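Long-range contacts in uncharacterized protein (Pseudomonas aeruginosa PAO1, PDB 4R1D), which binds calcium and, as the alpha/beta hydrolase of the Tle4-Tli4 complex, probably acts as a lipase effector of the H2 type VI secretion system: residues A[63-68]-A[110-115]; A[53-58]-A[207-212]. All blocks are in the same frame, centred on the assembly; numbering follows the deposited sequence.

Contact 1 of 2, residues A[63-68]-A[110-115]; sequences RNKADK and QVEVDD
R63 and N64 pair with E112 and V111 in a three-stranded antiparallel sheet, where strand 62-64 runs between 70-72 and 111-113. The hydrogen-bonded pair is R63 with E112: R63 N gives to E112 O at 3.0 Å, and E112 N returns a bond to R63 O. Both side chains rise on the same face, and chi1 of 63° in each sets CG between backbone N and carbonyl carbon, with R63 CG 3.8 Å from E112 CG. Beyond CG both chains are extended, their guanidinium and carboxylate planes 58° apart. OE2 of E112 takes three nitrogens from two residues. R63 NE meets OE2 at 2.8 Å on its anti side, somewhat out of the carboxylate plane, while OE2 lies in the guanidinium plane; R63 NH2 adds a longer, more bent bond, and K68 NZ comes from above the carboxylate plane at 2.8 Å. K68 NZ also gives to K65 O. R63 NH1 donates to two waters, one shared with D114 OD1 and the other with D115 OD1; its direct salt bridge to D114 OD1 is long, at 3.6 Å. D114 OD2 pairs with R73. K65 NZ gives to E109 O and to a water bound to V111 O. An Asx motif shapes the turn, N64 OD1 accepting from D67 N at 2.8 Å. N64 ND2 pairs with Y29, D67 OD2 with R181, and Q110 with G32 and R163, all of the other chain, presumably Tli4. K65 N reaches Q110 O at 3.0 Å, almost linear (177°) but well above that carbonyl's plane.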
ATOM      1  N   ARG A  63      -0.902   7.620   5.135  1.00 14.29           N
ATOM      2  CA  ARG A  63      -0.060   8.585   5.808  1.00 14.14           C
ATOM      3  C   ARG A  63       0.787   7.853   6.826  1.00 15.15           C
ATOM      4  O   ARG A  63       0.441   6.753   7.251  1.00 13.85           O
ATOM      5  CB  ARG A  63      -0.921   9.650   6.491  1.00 15.42           C
ATOM      6  CG  ARG A  63      -1.819   9.087   7.585  1.00 14.42           C
ATOM      7  CD  ARG A  63      -2.787  10.149   8.086  1.00 15.45           C
ATOM      8  NE  ARG A  63      -3.623   9.627   9.164  1.00 17.75           N
ATOM      9  CZ  ARG A  63      -4.855  10.048   9.421  1.00 22.71           C
ATOM     10  NH1 ARG A  63      -5.414  10.979   8.653  1.00 22.86           N
ATOM     11  NH2 ARG A  63      -5.538   9.521  10.422  1.00 24.56           N
ATOM     12  N   ASN A  64       1.899   8.463   7.225  1.00 15.00           N
ATOM     13  CA  ASN A  64       2.746   7.854   8.251  1.00 13.96           C
ATOM     14  C   ASN A  64       1.960   7.786   9.564  1.00 13.99           C
ATOM     15  O   ASN A  64       1.336   8.760   9.969  1.00 14.91           O
ATOM     16  CB  ASN A  64       4.053   8.654   8.414  1.00 15.61           C
ATOM     17  CG  ASN A  64       4.968   8.085   9.495  1.00 16.42           C
ATOM     18  OD1 ASN A  64       4.755   8.324  10.686  1.00 15.45           O
ATOM     19  ND2 ASN A  64       6.019   7.348   9.080  1.00 14.95           N
ATOM     20  N   LYS A  65       1.965   6.627  10.210  1.00 13.59           N
ATOM     21  CA  LYS A  65       1.131   6.385  11.378  1.00 13.99           C
ATOM     22  C   LYS A  65       1.526   7.254  12.571  1.00 16.16           C
ATOM     23  O   LYS A  65       0.663   7.681  13.351  1.00 18.64           O
ATOM     24  CB  LYS A  65       1.168   4.896  11.749  1.00 15.59           C
ATOM     25  CG  LYS A  65       0.183   4.491  12.815  1.00 18.83           C
ATOM     26  CD  LYS A  65       0.448   3.060  13.312  1.00 27.00           C
ATOM     27  CE  LYS A  65       0.468   2.069  12.182  1.00 26.69           C
ATOM     28  NZ  LYS A  65       0.385   0.642  12.644  1.00 21.16           N
ATOM     29  N   ALA A  66       2.821   7.531  12.702  1.00 14.37           N
ATOM     30  CA  ALA A  66       3.310   8.367  13.806  1.00 15.36           C
ATOM     31  C   ALA A  66       3.204   9.854  13.521  1.00 16.38           C
ATOM     32  O   ALA A  66       2.772  10.620  14.387  1.00 17.05           O
ATOM     33  CB  ALA A  66       4.756   8.012  14.161  1.00 16.13           C
ATOM     34  N   ASP A  67       3.619  10.275  12.327  1.00 15.20           N
ATOM     35  CA  ASP A  67       3.766  11.714  12.070  1.00 14.98           C
ATOM     36  C   ASP A  67       2.636  12.326  11.260  1.00 14.77           C
ATOM     37  O   ASP A  67       2.531  13.550  11.167  1.00 15.13           O
ATOM     38  CB  ASP A  67       5.156  12.066  11.492  1.00 12.61           C
ATOM     39  CG  ASP A  67       5.412  11.470  10.110  1.00 16.87           C
ATOM     40  OD1 ASP A  67       4.606  11.705   9.197  1.00 15.27           O
ATOM     41  OD2 ASP A  67       6.456  10.799   9.935  1.00 16.95           O
ATOM     42  N   LYS A  68       1.803  11.458  10.683  1.00 14.49           N
ATOM     43  CA  LYS A  68       0.588  11.839   9.962  1.00 17.44           C
ATOM     44  C   LYS A  68       0.795  12.510   8.599  1.00 18.13           C
ATOM     45  O   LYS A  68      -0.176  12.943   7.966  1.00 16.54           O
ATOM     46  CB  LYS A  68      -0.353  12.679  10.854  1.00 16.78           C
ATOM     47  CG  LYS A  68      -0.567  12.123  12.255  1.00 16.27           C
ATOM     48  CD  LYS A  68      -1.126  10.689  12.221  1.00 18.66           C
ATOM     49  CE  LYS A  68      -1.430  10.173  13.607  1.00 20.99           C
ATOM     50  NZ  LYS A  68      -1.911   8.762  13.546  1.00 19.18           N
ATOM     51  N   GLN A 110       4.040   0.882   9.589  1.00 16.74           N
ATOM     52  CA  GLN A 110       4.318   2.275   9.904  1.00 13.49           C
ATOM     53  C   GLN A 110       3.442   3.254   9.125  1.00 16.02           C
ATOM     54  O   GLN A 110       3.687   4.460   9.144  1.00 16.75           O
ATOM     55  CB  GLN A 110       5.802   2.579   9.695  1.00 16.74           C
ATOM     56  CG  GLN A 110       6.684   1.754  10.649  1.00 16.08           C
ATOM     57  CD  GLN A 110       8.168   1.927  10.407  1.00 14.51           C
ATOM     58  OE1 GLN A 110       8.592   2.794   9.649  1.00 16.08           O
ATOM     59  NE2 GLN A 110       8.967   1.070  11.033  1.00 16.65           N
ATOM     60  N   VAL A 111       2.415   2.729   8.452  1.00 15.27           N
ATOM     61  CA  VAL A 111       1.465   3.568   7.734  1.00 11.26           C
ATOM     62  C   VAL A 111       0.037   3.286   8.183  1.00 12.70           C
ATOM     63  O   VAL A 111      -0.226   2.278   8.812  1.00 18.45           O
ATOM     64  CB  VAL A 111       1.536   3.355   6.190  1.00 13.52           C
ATOM     65  CG1 VAL A 111       2.926   3.720   5.646  1.00 16.01           C
ATOM     66  CG2 VAL A 111       1.123   1.919   5.802  1.00 14.39           C
ATOM     67  N   GLU A 112      -0.882   4.187   7.844  1.00 14.77           N
ATOM     68  CA  GLU A 112      -2.312   3.969   8.096  1.00 16.84           C
ATOM     69  C   GLU A 112      -3.157   4.656   7.028  1.00 13.10           C
ATOM     70  O   GLU A 112      -2.699   5.572   6.346  1.00 13.34           O
ATOM     71  CB  GLU A 112      -2.716   4.489   9.482  1.00 15.58           C
ATOM     72  CG  GLU A 112      -2.536   5.989   9.632  1.00 16.55           C
ATOM     73  CD  GLU A 112      -2.925   6.523  11.012  1.00 17.46           C
ATOM     74  OE1 GLU A 112      -3.123   5.721  11.945  1.00 20.69           O
ATOM     75  OE2 GLU A 112      -3.018   7.760  11.147  1.00 19.12           O
ATOM     76  N   VAL A 113      -4.384   4.187   6.856  1.00 13.34           N
ATOM     77  CA  VAL A 113      -5.308   4.829   5.929  1.00 17.36           C
ATOM     78  C   VAL A 113      -5.433   6.327   6.190  1.00 16.73           C
ATOM     79  O   VAL A 113      -5.535   6.757   7.341  1.00 19.22           O
ATOM     80  CB  VAL A 113      -6.697   4.201   6.022  1.00 17.15           C
ATOM     81  CG1 VAL A 113      -7.695   4.981   5.165  1.00 15.19           C
ATOM     82  CG2 VAL A 113      -6.623   2.735   5.610  1.00 17.53           C
ATOM     83  N   ASP A 114      -5.416   7.107   5.111  1.00 13.88           N
ATOM     84  CA  ASP A 114      -5.590   8.560   5.158  1.00 14.26           C
ATOM     85  C   ASP A 114      -6.894   8.892   4.448  1.00 17.29           C
ATOM     86  O   ASP A 114      -7.000   8.713   3.236  1.00 14.65           O
ATOM     87  CB  ASP A 114      -4.416   9.262   4.457  1.00 15.55           C
ATOM     88  CG  ASP A 114      -4.553  10.787   4.437  1.00 18.95           C
ATOM     89  OD1 ASP A 114      -5.518  11.324   5.029  1.00 17.87           O
ATOM     90  OD2 ASP A 114      -3.677  11.457   3.841  1.00 22.46           O
ATOM     91  N   ASP A 115      -7.880   9.372   5.202  1.00 17.07           N
ATOM     92  CA  ASP A 115      -9.194   9.665   4.638  1.00 12.90           C
ATOM     93  C   ASP A 115      -9.360  11.106   4.170  1.00 18.44           C
ATOM     94  O   ASP A 115     -10.473  11.538   3.855  1.00 15.92           O
ATOM     95  CB  ASP A 115     -10.311   9.285   5.623  1.00 16.80           C
ATOM     96  CG  ASP A 115     -10.348  10.174   6.851  1.00 22.17           C
ATOM     97  OD1 ASP A 115      -9.431  11.014   7.025  1.00 19.23           O
ATOM     98  OD2 ASP A 115     -11.309  10.026   7.645  1.00 22.85           O
TER
HETATM   99  O   HOH W   1      -8.134  11.736   9.233  1.00 25.17           O
HETATM  100  O   HOH W   2      -4.717  12.902   6.834  1.00 32.31           O
HETATM  101  O   HOH W   3       5.350   5.928   6.779  1.00 19.08           O
HETATM  102  O   HOH W   4       0.019  -0.401  10.214  1.00 23.89           O
HETATM  103  O   HOH W   5       4.968   5.300  11.597  1.00 17.23           O

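Contact 2 of 2, residues A[53-58]-A[207-212]; sequences FIPGIM and AGYNWL
In the central parallel sheet of the alpha/beta hydrolase fold, strand 48-54 lies beside the outermost strand 201-206, and this contact carries their pairing into the loops that follow. A207 N gives to F53 O at 2.8 Å, the one backbone bond between the two segments. Past it P55 offers no N-H, and a side chain takes over: the Y209 hydroxyl donates to P55 O at 3.1 Å, tilted from the carbonyl plane. The same oxygen lies at the edge of the tyrosine ring, 3.1 Å from CE1. I54 CG2 comes up obliquely to that ring, 3.6 Å from CE1, while P55 CG packs on CE1 and on G208 CA. Farther along, M58 lies over W211, whose CG sits between backbone N and carbonyl carbon (chi1 52°), on the side of M58. M58 CA stands 3.5 Å from the centroid of the five-membered ring, only 8° off the normal, a CH-pi contact. M58 CG continues over the six-membered ring at 3.8 Å from CH2, and SD makes an oblique Met-aromatic contact. W72 meets W211 edge-to-face, and NE1 gives to T60 O. In the loop after strand 48-54, I57 N makes a weak hydrogen bond to S256 OG; S256 sits in a His-Ser-Met-Gly sequence after a central strand, consistent with the family's nucleophile elbow. Apolar and aromatic packing does most of the work, while A207 N and the Y209 hydroxyl satisfy two buried carbonyl oxygens, so this loop is anchored without any charged group.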
ATOM      1  N   PHE A  53     -17.659  -0.503  -0.285  1.00 14.10           N
ATOM      2  CA  PHE A  53     -16.777  -0.574  -1.435  1.00 11.15           C
ATOM      3  C   PHE A  53     -15.365  -0.809  -0.939  1.00 15.44           C
ATOM      4  O   PHE A  53     -14.883  -0.088  -0.060  1.00 15.29           O
ATOM      5  CB  PHE A  53     -16.852   0.719  -2.249  1.00 14.02           C
ATOM      6  CG  PHE A  53     -16.039   0.680  -3.496  1.00 12.77           C
ATOM      7  CD1 PHE A  53     -16.543   0.091  -4.640  1.00 15.14           C
ATOM      8  CD2 PHE A  53     -14.758   1.208  -3.519  1.00 11.76           C
ATOM      9  CE1 PHE A  53     -15.799   0.048  -5.795  1.00 14.72           C
ATOM     10  CE2 PHE A  53     -14.005   1.167  -4.684  1.00 14.46           C
ATOM     11  CZ  PHE A  53     -14.534   0.574  -5.820  1.00 16.27           C
ATOM     12  N   ILE A  54     -14.722  -1.839  -1.477  1.00 13.29           N
ATOM     13  CA  ILE A  54     -13.374  -2.177  -1.094  1.00 15.30           C
ATOM     14  C   ILE A  54     -12.487  -2.006  -2.320  1.00 13.61           C
ATOM     15  O   ILE A  54     -12.659  -2.712  -3.319  1.00 14.75           O
ATOM     16  CB  ILE A  54     -13.278  -3.622  -0.568  1.00 13.48           C
ATOM     17  CG1 ILE A  54     -14.340  -3.871   0.516  1.00 15.15           C
ATOM     18  CG2 ILE A  54     -11.846  -3.923  -0.078  1.00 12.50           C
ATOM     19  CD1 ILE A  54     -14.334  -5.289   1.107  1.00 14.91           C
ATOM     20  N   PRO A  55     -11.533  -1.073  -2.245  1.00 11.90           N
ATOM     21  CA  PRO A  55     -10.658  -0.725  -3.366  1.00 12.52           C
ATOM     22  C   PRO A  55      -9.580  -1.784  -3.577  1.00 13.69           C
ATOM     23  O   PRO A  55      -9.509  -2.756  -2.835  1.00 13.48           O
ATOM     24  CB  PRO A  55     -10.011   0.583  -2.913  1.00 14.53           C
ATOM     25  CG  PRO A  55      -9.955   0.449  -1.407  1.00 12.01           C
ATOM     26  CD  PRO A  55     -11.216  -0.294  -1.026  1.00 10.58           C
ATOM     27  N   GLY A  56      -8.744  -1.578  -4.587  1.00 13.76           N
ATOM     28  CA  GLY A  56      -7.756  -2.574  -4.941  1.00 16.75           C
ATOM     29  C   GLY A  56      -6.317  -2.130  -4.839  1.00 14.31           C
ATOM     30  O   GLY A  56      -5.922  -1.383  -3.935  1.00 13.38           O
ATOM     31  N   ILE A  57      -5.532  -2.624  -5.789  1.00 19.44           N
ATOM     32  CA  ILE A  57      -4.085  -2.475  -5.808  1.00 19.55           C
ATOM     33  C   ILE A  57      -3.644  -1.019  -5.595  1.00 17.17           C
ATOM     34  O   ILE A  57      -3.999  -0.156  -6.381  1.00 16.89           O
ATOM     35  CB  ILE A  57      -3.532  -3.009  -7.155  1.00 16.11           C
ATOM     36  CG1 ILE A  57      -3.612  -4.543  -7.199  1.00 23.27           C
ATOM     37  CG2 ILE A  57      -2.104  -2.528  -7.396  1.00 19.80           C
ATOM     38  CD1 ILE A  57      -3.388  -5.127  -8.606  1.00 20.02           C
ATOM     39  N   MET A  58      -2.890  -0.755  -4.521  1.00 15.97           N
ATOM     40  CA  MET A  58      -2.347   0.587  -4.274  1.00 14.38           C
ATOM     41  C   MET A  58      -3.432   1.676  -4.261  1.00 15.50           C
ATOM     42  O   MET A  58      -3.144   2.846  -4.507  1.00 18.63           O
ATOM     43  CB  MET A  58      -1.300   0.939  -5.355  1.00 17.73           C
ATOM     44  CG  MET A  58      -0.011   0.131  -5.260  1.00 21.46           C
ATOM     45  SD  MET A  58       1.219   0.543  -6.548  1.00 23.26           S
ATOM     46  CE  MET A  58       0.490  -0.282  -7.980  1.00 16.33           C
ATOM     47  N   ALA A 207     -14.402   1.340   2.259  1.00 15.61           N
ATOM     48  CA  ALA A 207     -13.503   0.633   3.163  1.00 13.46           C
ATOM     49  C   ALA A 207     -12.069   0.628   2.658  1.00 16.63           C
ATOM     50  O   ALA A 207     -11.506  -0.428   2.357  1.00 16.67           O
ATOM     51  CB  ALA A 207     -13.991  -0.794   3.389  1.00 17.14           C
ATOM     52  N   GLY A 208     -11.469   1.809   2.564  1.00 15.89           N
ATOM     53  CA  GLY A 208     -10.055   1.883   2.222  1.00 15.11           C
ATOM     54  C   GLY A 208      -9.249   1.077   3.235  1.00 14.03           C
ATOM     55  O   GLY A 208      -9.666   0.914   4.391  1.00 16.67           O
ATOM     56  N   TYR A 209      -8.089   0.574   2.818  1.00 12.56           N
ATOM     57  CA  TYR A 209      -7.295  -0.277   3.692  1.00 11.87           C
ATOM     58  C   TYR A 209      -5.802  -0.159   3.401  1.00 13.96           C
ATOM     59  O   TYR A 209      -5.389   0.292   2.337  1.00 13.61           O
ATOM     60  CB  TYR A 209      -7.758  -1.733   3.603  1.00 14.25           C
ATOM     61  CG  TYR A 209      -7.555  -2.337   2.225  1.00 14.66           C
ATOM     62  CD1 TYR A 209      -8.556  -2.282   1.269  1.00 12.75           C
ATOM     63  CD2 TYR A 209      -6.375  -2.978   1.900  1.00 13.41           C
ATOM     64  CE1 TYR A 209      -8.370  -2.823   0.015  1.00 11.05           C
ATOM     65  CE2 TYR A 209      -6.177  -3.533   0.639  1.00 14.41           C
ATOM     66  CZ  TYR A 209      -7.179  -3.451  -0.292  1.00 14.69           C
ATOM     67  OH  TYR A 209      -6.985  -4.004  -1.545  1.00 13.83           O
ATOM     68  N   ASN A 210      -5.003  -0.557   4.378  1.00 14.49           N
ATOM     69  CA  ASN A 210      -3.563  -0.494   4.268  1.00 15.89           C
ATOM     70  C   ASN A 210      -3.099  -1.632   3.371  1.00 11.73           C
ATOM     71  O   ASN A 210      -2.924  -2.752   3.831  1.00 13.80           O
ATOM     72  CB  ASN A 210      -2.951  -0.589   5.666  1.00 16.31           C
ATOM     73  CG  ASN A 210      -1.439  -0.720   5.645  1.00 18.92           C
ATOM     74  OD1 ASN A 210      -0.801  -0.646   4.589  1.00 15.98           O
ATOM     75  ND2 ASN A 210      -0.851  -0.887   6.835  1.00 15.88           N
ATOM     76  N   TRP A 211      -2.933  -1.331   2.087  1.00 13.34           N
ATOM     77  CA  TRP A 211      -2.620  -2.349   1.078  1.00 13.10           C
ATOM     78  C   TRP A 211      -1.197  -2.912   1.191  1.00 15.62           C
ATOM     79  O   TRP A 211      -0.874  -3.921   0.570  1.00 13.36           O
ATOM     80  CB  TRP A 211      -2.907  -1.810  -0.336  1.00 15.57           C
ATOM     81  CG  TRP A 211      -2.259  -0.487  -0.607  1.00 13.22           C
ATOM     82  CD1 TRP A 211      -2.823   0.761  -0.459  1.00 15.71           C
ATOM     83  CD2 TRP A 211      -0.916  -0.271  -1.041  1.00 12.19           C
ATOM     84  NE1 TRP A 211      -1.907   1.730  -0.789  1.00 16.41           N
ATOM     85  CE2 TRP A 211      -0.730   1.123  -1.152  1.00 15.91           C
ATOM     86  CE3 TRP A 211       0.146  -1.125  -1.369  1.00 14.16           C
ATOM     87  CZ2 TRP A 211       0.481   1.687  -1.559  1.00 16.58           C
ATOM     88  CZ3 TRP A 211       1.357  -0.558  -1.777  1.00 16.84           C
ATOM     89  CH2 TRP A 211       1.511   0.835  -1.866  1.00 15.28           C
ATOM     90  N   LEU A 212      -0.342  -2.276   1.989  1.00 12.98           N
ATOM     91  CA  LEU A 212       1.005  -2.812   2.205  1.00 13.27           C
ATOM     92  C   LEU A 212       1.010  -4.028   3.127  1.00 14.98           C
ATOM     93  O   LEU A 212       1.870  -4.913   3.022  1.00 14.05           O
ATOM     94  CB  LEU A 212       1.916  -1.729   2.783  1.00 12.38           C
ATOM     95  CG  LEU A 212       2.301  -0.650   1.773  1.00 13.71           C
ATOM     96  CD1 LEU A 212       2.820   0.574   2.501  1.00 15.31           C
ATOM     97  CD2 LEU A 212       3.378  -1.219   0.827  1.00 16.48           C
TER

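Contact 2 is core: almost every touching residue is buried, where strands 48-54 and 201-206 run out into loops. Contact 1 is partly buried, about 21 Å from the centre of the chain, in a separate antiparallel sheet whose turn after strand 62-64 and Q110 meet the other protein chain. Both use backbone bonds, but 63-68/110-115 adds charged side chains and bridging waters, and 53-58/207-212 aromatic and aliphatic packing with a tyrosine hydroxyl. Strands 48-54 and 62-64 are consecutive in the chain, and the excursion containing contact 1 lies between the segments of contact 2. The two meet directly: V113 CG2 packs 3.6 Å from Y209 CA, and V111 CG2 rests on N210 OD1.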